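Local coordinates for hypothetic aldehyde deformylating oxygenase (Sulfolobus tokodaii, PDB 5V4T), which binds iron in a ferritin-like helical bundle and probably acts as an oxidoreductase with aldehyde deformylating oxygenase activity, at residues G112-V117 with L197-K202; K84-L89 with R105-T110. The contacts are given in a common frame with arbitrary orientation. Numbering follows the deposited sequence.

Interaction 1 (G112-V117 with L197-K202); sequences GVLATV and LMEELK
In this ferritin-like helical bundle, the C-terminal helix 191-211 packs against the long iron-binding helix 98-128. The segment axes cross at 138°, 9.2 Å apart at closest, and the CA atoms of Val113 and Leu201 lie 5.8 Å apart. A wider pi-type turn at 112-115 runs into regular helix, where Val117 N bonds to Val113 O (3.2 Å). Three residues carry most of the contact. Leu201 (chi1 m, chi2 t) points across as a knob into the hole formed by Gly112, Val113, Thr116 and Val117, its CD1 lying 3.7 Å from Thr116 CG2 and 3.9 Å from Val113 O. Met198 (m, t, p) leaves its helix sideways and curls in, so that its CE reaches Val113 CG1 at 3.9 Å and Leu114 CD2 at 3.8 Å. Val113, with chi1 t, also sets CG2 4.3 Å from Leu201 CB. The interface itself is apolar; just beyond it Arg205 hydrogen-bonds to the O of Gly112, the residue that follows the iron ligand Glu111. Val117, also t, completes the seam: its CG2 lies 3.7 Å from Met198 CG, 3.8 Å from Leu201 CD1 and 3.9 Å from Leu197 CD2.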
loop_
_atom_site.group_PDB
_atom_site.type_symbol
_atom_site.label_atom_id
_atom_site.label_comp_id
_atom_site.label_asym_id
_atom_site.label_seq_id
_atom_site.Cartn_x
_atom_site.Cartn_y
_atom_site.Cartn_z
ATOM N N GLY A 112 -1.449 5.545 -3.803
ATOM C CA GLY A 112 -1.604 5.889 -5.201
ATOM C C GLY A 112 -0.450 5.498 -6.082
ATOM O O GLY A 112 -0.591 5.570 -7.299
ATOM N N VAL A 113 0.666 5.085 -5.497
ATOM C CA VAL A 113 1.791 4.564 -6.308
ATOM C C VAL A 113 2.161 3.138 -5.873
ATOM O O VAL A 113 1.960 2.193 -6.671
ATOM C CB VAL A 113 2.997 5.488 -6.206
ATOM C CG1 VAL A 113 4.108 4.865 -7.037
ATOM C CG2 VAL A 113 2.651 6.849 -6.740
ATOM N N LEU A 114 2.608 2.946 -4.654
ATOM C CA LEU A 114 3.077 1.638 -4.185
ATOM C C LEU A 114 1.968 0.622 -4.177
ATOM O O LEU A 114 2.134 -0.452 -4.740
ATOM C CB LEU A 114 3.698 1.734 -2.805
ATOM C CG LEU A 114 5.038 2.396 -2.842
ATOM C CD1 LEU A 114 5.323 2.831 -1.437
ATOM C CD2 LEU A 114 6.052 1.328 -3.335
ATOM N N ALA A 115 0.859 0.935 -3.536
ATOM C CA ALA A 115 -0.252 -0.043 -3.430
ATOM C C ALA A 115 -0.801 -0.361 -4.790
ATOM O O ALA A 115 -1.172 -1.511 -5.049
ATOM C CB ALA A 115 -1.361 0.423 -2.499
ATOM N N THR A 116 -0.897 0.636 -5.691
ATOM C CA THR A 116 -1.378 0.435 -7.022
ATOM C C THR A 116 -0.573 -0.650 -7.747
ATOM O O THR A 116 -1.137 -1.590 -8.341
ATOM C CB THR A 116 -1.384 1.775 -7.834
ATOM O OG1 THR A 116 -2.161 2.753 -7.116
ATOM C CG2 THR A 116 -1.927 1.539 -9.215
ATOM N N VAL A 117 0.764 -0.588 -7.612
ATOM C CA VAL A 117 1.644 -1.599 -8.197
ATOM C C VAL A 117 1.519 -2.980 -7.517
ATOM O O VAL A 117 1.356 -4.003 -8.193
ATOM C CB VAL A 117 3.083 -1.105 -8.186
ATOM C CG1 VAL A 117 4.044 -2.209 -8.589
ATOM C CG2 VAL A 117 3.175 0.084 -9.115
ATOM N N LEU A 197 6.143 1.900 -14.627
ATOM C CA LEU A 197 4.770 2.122 -14.228
ATOM C C LEU A 197 4.677 3.091 -13.061
ATOM O O LEU A 197 3.837 3.992 -13.097
ATOM C CB LEU A 197 4.122 0.778 -13.885
ATOM C CG LEU A 197 2.782 0.935 -13.187
ATOM C CD1 LEU A 197 1.724 1.600 -14.046
ATOM C CD2 LEU A 197 2.370 -0.457 -12.851
ATOM N N MET A 198 5.550 2.948 -12.064
ATOM C CA MET A 198 5.542 3.873 -10.949
ATOM C C MET A 198 5.729 5.291 -11.406
ATOM O O MET A 198 5.094 6.201 -10.862
ATOM C CB MET A 198 6.541 3.479 -9.872
ATOM C CG MET A 198 6.197 2.175 -9.193
ATOM S SD MET A 198 7.592 1.611 -8.197
ATOM C CE MET A 198 7.278 2.568 -6.757
ATOM N N GLU A 199 6.625 5.522 -12.393
ATOM C CA GLU A 199 6.837 6.871 -12.878
ATOM C C GLU A 199 5.609 7.436 -13.510
ATOM O O GLU A 199 5.318 8.594 -13.368
ATOM C CB GLU A 199 7.997 6.830 -13.878
ATOM C CG GLU A 199 9.302 6.486 -13.228
ATOM C CD GLU A 199 10.033 7.737 -12.658
ATOM O OE1 GLU A 199 9.491 8.887 -12.635
ATOM O OE2 GLU A 199 11.210 7.545 -12.325
ATOM N N GLU A 200 4.855 6.613 -14.256
ATOM C CA GLU A 200 3.641 7.068 -14.867
ATOM C C GLU A 200 2.560 7.381 -13.820
ATOM O O GLU A 200 1.817 8.323 -13.916
ATOM C CB GLU A 200 3.151 6.079 -15.880
ATOM C CG GLU A 200 4.194 5.872 -16.976
ATOM C CD GLU A 200 4.326 6.858 -18.180
ATOM O OE1 GLU A 200 3.932 8.119 -18.181
ATOM O OE2 GLU A 200 4.907 6.245 -19.181
ATOM N N LEU A 201 2.476 6.549 -12.797
ATOM C CA LEU A 201 1.560 6.828 -11.679
ATOM C C LEU A 201 1.879 8.118 -10.920
ATOM O O LEU A 201 0.997 8.864 -10.566
ATOM C CB LEU A 201 1.551 5.651 -10.737
ATOM C CG LEU A 201 0.977 4.341 -11.280
ATOM C CD1 LEU A 201 1.251 3.139 -10.375
ATOM C CD2 LEU A 201 -0.513 4.463 -11.498
ATOM N N LYS A 202 3.131 8.350 -10.676
ATOM C CA LYS A 202 3.578 9.615 -10.060
ATOM C C LYS A 202 3.104 10.791 -10.890
ATOM O O LYS A 202 2.544 11.730 -10.372
ATOM C CB LYS A 202 5.080 9.629 -9.947
ATOM C CG LYS A 202 5.687 10.871 -9.257
ATOM C CD LYS A 202 7.150 11.005 -9.630
ATOM C CE LYS A 202 7.596 12.426 -9.531
ATOM N NZ LYS A 202 8.994 12.526 -10.038
#

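Interaction 2 (K84-L89 with R105-T110); sequences KLFDGL and RFHMIT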
loop_
_atom_site.group_PDB
_atom_site.type_symbol
_atom_site.label_atom_id
_atom_site.label_comp_id
_atom_site.label_asym_id
_atom_site.label_seq_id
_atom_site.Cartn_x
_atom_site.Cartn_y
_atom_site.Cartn_z
ATOM N N LYS A 84 11.331 2.629 6.733
ATOM C CA LYS A 84 11.492 4.076 6.695
ATOM C C LYS A 84 10.196 4.791 6.298
ATOM O O LYS A 84 9.840 5.830 6.834
ATOM C CB LYS A 84 12.601 4.419 5.731
ATOM C CG LYS A 84 12.993 5.867 5.795
ATOM C CD LYS A 84 14.340 6.088 5.140
ATOM C CE LYS A 84 14.824 7.468 5.550
ATOM N NZ LYS A 84 15.870 7.942 4.619
ATOM N N LEU A 85 9.484 4.241 5.318
ATOM C CA LEU A 85 8.276 4.887 4.880
ATOM C C LEU A 85 7.304 5.029 6.003
ATOM O O LEU A 85 6.749 6.082 6.224
ATOM C CB LEU A 85 7.654 4.093 3.686
ATOM C CG LEU A 85 6.305 4.609 3.164
ATOM C CD1 LEU A 85 6.470 5.905 2.464
ATOM C CD2 LEU A 85 5.743 3.578 2.190
ATOM N N PHE A 86 7.082 3.961 6.745
ATOM C CA PHE A 86 6.104 3.973 7.796
ATOM C C PHE A 86 6.601 4.681 9.048
ATOM O O PHE A 86 5.780 5.294 9.701
ATOM C CB PHE A 86 5.494 2.606 8.014
ATOM C CG PHE A 86 4.450 2.271 6.962
ATOM C CD1 PHE A 86 3.208 2.811 7.045
ATOM C CD2 PHE A 86 4.766 1.517 5.873
ATOM C CE1 PHE A 86 2.237 2.559 6.096
ATOM C CE2 PHE A 86 3.809 1.270 4.884
ATOM C CZ PHE A 86 2.558 1.827 4.995
ATOM N N ASP A 87 7.905 4.647 9.324
ATOM C CA ASP A 87 8.442 5.489 10.442
ATOM C C ASP A 87 8.124 6.961 10.149
ATOM O O ASP A 87 7.696 7.723 11.010
ATOM C CB ASP A 87 9.952 5.311 10.588
ATOM C CG ASP A 87 10.340 3.971 11.240
ATOM O OD1 ASP A 87 9.473 3.169 11.715
ATOM O OD2 ASP A 87 11.582 3.721 11.282
ATOM N N GLY A 88 8.322 7.344 8.898
ATOM C CA GLY A 88 7.978 8.635 8.451
ATOM C C GLY A 88 6.508 8.989 8.608
ATOM O O GLY A 88 6.154 10.159 8.846
ATOM N N LEU A 89 5.607 8.041 8.357
ATOM C CA LEU A 89 4.196 8.338 8.498
ATOM C C LEU A 89 3.837 8.646 9.946
ATOM O O LEU A 89 3.014 9.502 10.194
ATOM C CB LEU A 89 3.348 7.214 7.966
ATOM C CG LEU A 89 1.845 7.341 7.940
ATOM C CD1 LEU A 89 1.480 8.423 6.972
ATOM C CD2 LEU A 89 1.229 5.980 7.579
ATOM N N ARG A 105 2.286 11.479 1.723
ATOM C CA ARG A 105 3.030 10.262 2.007
ATOM C C ARG A 105 2.160 9.027 1.894
ATOM O O ARG A 105 2.583 8.013 1.285
ATOM C CB ARG A 105 3.685 10.278 3.392
ATOM C CG ARG A 105 4.404 8.978 3.736
ATOM C CD ARG A 105 4.966 8.950 5.139
ATOM N NE ARG A 105 6.030 9.927 5.285
ATOM C CZ ARG A 105 7.338 9.716 5.137
ATOM N NH1 ARG A 105 7.814 8.563 4.797
ATOM N NH2 ARG A 105 8.189 10.768 5.282
ATOM N N PHE A 106 0.944 9.129 2.437
ATOM C CA PHE A 106 0.075 7.939 2.487
ATOM C C PHE A 106 -0.839 7.905 1.281
ATOM O O PHE A 106 -0.651 7.020 0.378
ATOM C CB PHE A 106 -0.750 7.873 3.770
ATOM C CG PHE A 106 -1.426 6.544 3.915
ATOM C CD1 PHE A 106 -0.690 5.395 4.219
ATOM C CD2 PHE A 106 -2.783 6.433 3.731
ATOM C CE1 PHE A 106 -1.300 4.161 4.278
ATOM C CE2 PHE A 106 -3.401 5.187 3.816
ATOM C CZ PHE A 106 -2.656 4.055 4.080
ATOM N N HIS A 107 -1.771 8.840 1.122
ATOM C CA HIS A 107 -2.698 8.667 0.028
ATOM C C HIS A 107 -2.022 8.647 -1.337
ATOM O O HIS A 107 -2.385 7.873 -2.220
ATOM C CB HIS A 107 -3.818 9.672 0.096
ATOM C CG HIS A 107 -4.574 9.623 1.392
ATOM N ND1 HIS A 107 -4.061 10.049 2.602
ATOM C CD2 HIS A 107 -5.795 9.117 1.671
ATOM C CE1 HIS A 107 -4.945 9.850 3.559
ATOM N NE2 HIS A 107 -6.017 9.295 3.015
ATOM N N MET A 108 -1.151 9.624 -1.599
ATOM C CA MET A 108 -0.552 9.698 -2.935
ATOM C C MET A 108 0.522 8.654 -3.163
ATOM O O MET A 108 0.424 7.935 -4.123
ATOM C CB MET A 108 0.054 11.109 -3.209
ATOM C CG MET A 108 -0.968 12.233 -3.165
ATOM S SD MET A 108 -2.298 12.156 -4.384
ATOM C CE MET A 108 -3.682 11.591 -3.368
ATOM N N ILE A 109 1.529 8.590 -2.307
ATOM C CA ILE A 109 2.664 7.725 -2.565
ATOM C C ILE A 109 2.323 6.266 -2.181
ATOM O O ILE A 109 2.640 5.326 -2.874
ATOM C CB ILE A 109 3.938 8.248 -1.857
ATOM C CG1 ILE A 109 4.524 9.473 -2.568
ATOM C CG2 ILE A 109 4.978 7.169 -1.633
ATOM C CD1 ILE A 109 5.193 9.176 -3.905
ATOM N N THR A 110 1.768 6.091 -1.008
ATOM C CA THR A 110 1.586 4.715 -0.502
ATOM C C THR A 110 0.414 4.076 -1.179
ATOM O O THR A 110 0.552 2.979 -1.731
ATOM C CB THR A 110 1.446 4.664 1.029
ATOM O OG1 THR A 110 2.584 5.306 1.625
ATOM C CG2 THR A 110 1.362 3.259 1.544
#
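Helices 80-93 and 98-128 form an antiparallel hairpin, and here their short axes run 152° apart in direction with a closest approach of 11.2 Å. The CA atoms come nearest at Leu89 and Arg105, 6.9 Å apart. Segment 84-89 has regular helical hydrogen bonds, whereas 105-110 contains a wider pi-type turn: Arg105 O receives a weak bond from Thr110 N (3.1 Å) and a shorter one from Thr110 OG1 (2.7 Å). Arg105 bridges the wide gap and has the largest area covered. Its aliphatic part packs on Leu89, with CD 3.7 Å from Leu89 CB, and its guanidinium lies with one face over the backbone, NE being 3.5 Å from Gly88 C. A side chain on Gly88 would collide with this group. NH1 gives a weak hydrogen bond to Leu85 O (3.1 Å), while NE forms a salt bridge with Asp92. Beside it, Leu85 turns its end inward and brings CD2 to 3.6 Å from Thr110 OG1. Phe86 and Phe106 meet edge to edge, CE1 to CE1 at 4.3 Å; Phe86 CZ also touches Thr110 CG2 (3.9 Å), and Leu89 CD2 lies 3.9 Å from Phe106 CD1. Phe106 links this hairpin to the metal centre, its side chain being about 4 Å from the bound iron and touching the iron ligands Glu57 and Glu111. Helix 49-67 thus adjoins Phe106, helix 159-179 meets Leu85 and Arg105, and helix 132-155 packs against His107 and Met108.

Both interactions use helix 98-128, with interaction 2 on its earlier part and interaction 1 directly after it, their centres 13 Å apart. The probable hydrogen bonds from Leu114 N to Ile109 O (3.0 Å) and from Ala115 N to Thr110 O (2.7 Å) carry the helix from one contact to the other, and Leu114 CD1 packs on Leu85 CD2 at 3.7 Å. Each contact is partly buried. Interaction 1 is a closer, apolar knob-into-hole fit between helices distant in sequence; interaction 2 joins consecutive helices across a wider gap, filled by a long arginine, leucines and the edges of two phenylalanine rings. Glu111, an iron ligand, falls between their segments on the shared helix.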